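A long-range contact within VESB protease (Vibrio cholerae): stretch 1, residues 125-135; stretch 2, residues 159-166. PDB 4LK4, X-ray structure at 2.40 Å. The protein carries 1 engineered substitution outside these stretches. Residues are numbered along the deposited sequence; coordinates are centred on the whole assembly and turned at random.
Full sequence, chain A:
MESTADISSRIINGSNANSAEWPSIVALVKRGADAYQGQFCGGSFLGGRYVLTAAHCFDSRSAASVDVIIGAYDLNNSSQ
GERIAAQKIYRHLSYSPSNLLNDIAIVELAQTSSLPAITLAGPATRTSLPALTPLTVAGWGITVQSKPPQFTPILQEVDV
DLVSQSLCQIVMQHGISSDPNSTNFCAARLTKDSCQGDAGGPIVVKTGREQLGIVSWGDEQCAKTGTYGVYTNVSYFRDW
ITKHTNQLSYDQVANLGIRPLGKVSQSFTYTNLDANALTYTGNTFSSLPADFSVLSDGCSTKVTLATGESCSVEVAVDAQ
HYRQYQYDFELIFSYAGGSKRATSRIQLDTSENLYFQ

Stretch 1 125-135: TRTSLPALTPL
Stretch 2 (159-166) DVDLVSQS

Two strands run antiparallel here, Pro134-Leu135 beside the strand that carries Asp159, Val160 and Asp161. Pro134 faces Asp161 as the non-hydrogen-bonded pair (CA-CA 4.9 Å); Leu135 faces Val160 as the hydrogen-bonded pair (CA-CA 5.3 Å), exchanging Leu135 N to Val160 O and Val160 N to Leu135 O, both 2.8 Å. Proline, lacking an amide hydrogen, sits where the register asks for none. The ladder extends through Leu162 N to Thr133 O (3.1 Å) and Leu132 N to Leu162 O (2.7 Å).

Before the strand, Pro130 to Thr133 form a type II turn: Ala131 at phi/psi -57/147, Leu132 at 78/2. Thr133 N (3.2 Å) and, with chi1 m, Thr133 OG1 (2.6 Å) both donate to Pro130 O.

The apolar contact centres on Leu162, whose CA-to-CB bond points toward stretch 1, with chi1 t and chi2 p. Its CD2 lies 3.7 Å from Leu129 CB, its CB 4.3 Å from Leu135 CD1. Leu135 (m, t) shares a sheet face with Val160 (m), whose CG2 is 3.9 Å from Leu135 CB.

The side-chain polar contact is made by Arg126, whose CA-to-CB bond points sideways but whose end comes nearer to stretch 2. From a weakly bonded helix around 125-128, Arg126 (chi1 141°, chi2 97°, chi3 t) sends NH2 to Gln165 OE1 at 2.8 Å. Gln165 (t, p) meets the guanidinium at its edge, while Leu162 CD1 covers one face, so charge and apolar packing coexist.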

# COMPACT_ATOMS: atom_id res chain seq x y z
N THR A 125 4.48 -18.70 3.13
CA THR A 125 5.91 -18.71 2.83
C THR A 125 6.79 -18.12 3.96
O THR A 125 7.80 -18.71 4.31
CB THR A 125 6.22 -17.97 1.53
OG1 THR A 125 5.44 -18.53 0.46
CG2 THR A 125 7.72 -18.05 1.19
N ARG A 126 6.41 -16.98 4.52
CA ARG A 126 7.26 -16.29 5.49
C ARG A 126 7.55 -17.13 6.72
O ARG A 126 8.69 -17.21 7.18
CB ARG A 126 6.63 -14.99 5.94
CG ARG A 126 6.80 -14.68 7.42
CD ARG A 126 7.94 -13.75 7.60
NE ARG A 126 8.42 -13.60 8.98
CZ ARG A 126 9.43 -14.28 9.49
NH1 ARG A 126 10.00 -15.26 8.80
NH2 ARG A 126 9.85 -14.01 10.70
N THR A 127 6.53 -17.74 7.28
CA THR A 127 6.77 -18.56 8.47
C THR A 127 7.50 -19.86 8.14
O THR A 127 7.96 -20.51 9.06
CB THR A 127 5.51 -18.83 9.31
OG1 THR A 127 4.59 -19.64 8.58
CG2 THR A 127 4.83 -17.53 9.71
N SER A 128 7.64 -20.21 6.85
CA SER A 128 8.41 -21.41 6.40
C SER A 128 9.92 -21.23 6.31
O SER A 128 10.65 -22.20 6.16
CB SER A 128 7.98 -21.84 5.00
OG SER A 128 6.57 -21.96 4.94
N LEU A 129 10.35 -19.98 6.36
CA LEU A 129 11.72 -19.62 6.05
C LEU A 129 12.57 -19.65 7.31
O LEU A 129 12.23 -19.01 8.29
CB LEU A 129 11.74 -18.21 5.45
CG LEU A 129 11.08 -18.04 4.08
CD1 LEU A 129 11.33 -16.63 3.57
CD2 LEU A 129 11.55 -19.06 3.07
N PRO A 130 13.68 -20.39 7.28
CA PRO A 130 14.57 -20.31 8.43
C PRO A 130 15.34 -18.99 8.43
O PRO A 130 15.47 -18.35 7.38
CB PRO A 130 15.54 -21.46 8.20
CG PRO A 130 15.62 -21.54 6.72
CD PRO A 130 14.21 -21.32 6.26
N ALA A 131 15.83 -18.61 9.60
CA ALA A 131 16.70 -17.46 9.76
C ALA A 131 17.90 -17.68 8.85
O ALA A 131 18.31 -18.80 8.62
CB ALA A 131 17.15 -17.31 11.22
N LEU A 132 18.41 -16.58 8.32
CA LEU A 132 19.50 -16.56 7.35
C LEU A 132 19.10 -16.91 5.93
O LEU A 132 19.95 -16.96 5.08
CB LEU A 132 20.66 -17.44 7.78
CG LEU A 132 21.39 -17.07 9.07
CD1 LEU A 132 22.69 -17.85 9.10
CD2 LEU A 132 21.75 -15.61 9.21
N THR A 133 17.83 -17.15 5.67
CA THR A 133 17.35 -17.25 4.30
C THR A 133 17.85 -16.00 3.54
O THR A 133 17.63 -14.89 3.97
CB THR A 133 15.82 -17.32 4.26
OG1 THR A 133 15.39 -18.56 4.83
CG2 THR A 133 15.31 -17.15 2.82
N PRO A 134 18.59 -16.20 2.44
CA PRO A 134 19.09 -15.05 1.70
C PRO A 134 17.95 -14.28 1.02
O PRO A 134 17.11 -14.90 0.38
CB PRO A 134 20.00 -15.70 0.64
CG PRO A 134 20.38 -17.03 1.23
CD PRO A 134 19.14 -17.47 1.92
N LEU A 135 17.94 -12.96 1.16
CA LEU A 135 16.96 -12.13 0.50
C LEU A 135 17.66 -11.01 -0.23
O LEU A 135 18.78 -10.65 0.11
CB LEU A 135 15.99 -11.54 1.54
CG LEU A 135 15.40 -12.52 2.56
CD1 LEU A 135 14.63 -11.74 3.61
CD2 LEU A 135 14.49 -13.52 1.90
N ASP A 159 22.05 -7.84 -0.99
CA ASP A 159 21.58 -9.00 -0.27
C ASP A 159 21.56 -8.73 1.23
O ASP A 159 22.38 -8.00 1.75
CB ASP A 159 22.40 -10.23 -0.61
CG ASP A 159 21.98 -10.86 -1.95
OD1 ASP A 159 20.86 -10.55 -2.45
OD2 ASP A 159 22.75 -11.68 -2.48
N VAL A 160 20.57 -9.33 1.88
CA VAL A 160 20.40 -9.25 3.30
C VAL A 160 19.96 -10.61 3.77
O VAL A 160 19.37 -11.36 3.00
CB VAL A 160 19.32 -8.21 3.67
CG1 VAL A 160 19.74 -6.82 3.24
CG2 VAL A 160 17.99 -8.53 3.03
N ASP A 161 20.21 -10.92 5.03
CA ASP A 161 19.78 -12.21 5.64
C ASP A 161 18.57 -12.05 6.56
O ASP A 161 18.51 -11.13 7.37
CB ASP A 161 20.92 -12.79 6.48
CG ASP A 161 22.01 -13.42 5.64
OD1 ASP A 161 21.89 -13.46 4.39
OD2 ASP A 161 23.01 -13.89 6.24
N LEU A 162 17.63 -12.99 6.47
CA LEU A 162 16.49 -13.02 7.40
C LEU A 162 16.99 -13.21 8.84
O LEU A 162 17.86 -14.01 9.06
CB LEU A 162 15.53 -14.14 7.03
CG LEU A 162 14.15 -14.21 7.71
CD1 LEU A 162 13.35 -12.91 7.65
CD2 LEU A 162 13.36 -15.36 7.11
N VAL A 163 16.45 -12.43 9.76
CA VAL A 163 16.77 -12.45 11.19
C VAL A 163 15.67 -13.20 11.98
O VAL A 163 14.52 -13.21 11.56
CB VAL A 163 16.82 -11.00 11.71
CG1 VAL A 163 17.06 -10.91 13.22
CG2 VAL A 163 17.88 -10.20 10.96
N SER A 164 16.03 -13.82 13.12
CA SER A 164 15.05 -14.49 14.02
C SER A 164 14.00 -13.50 14.46
O SER A 164 14.34 -12.42 14.92
CB SER A 164 15.70 -15.05 15.30
OG SER A 164 16.77 -15.99 15.01
N GLN A 165 12.73 -13.85 14.34
CA GLN A 165 11.72 -12.94 14.77
C GLN A 165 11.87 -12.57 16.26
O GLN A 165 11.73 -11.41 16.61
CB GLN A 165 10.31 -13.45 14.46
CG GLN A 165 9.25 -12.34 14.53
CD GLN A 165 9.27 -11.39 13.35
OE1 GLN A 165 9.79 -11.69 12.30
NE2 GLN A 165 8.65 -10.23 13.52
N SER A 166 12.20 -13.50 17.14
CA SER A 166 12.30 -13.09 18.57
C SER A 166 13.41 -12.02 18.72
O SER A 166 13.30 -11.11 19.55
CB SER A 166 12.53 -14.28 19.50
OG SER A 166 13.78 -14.89 19.22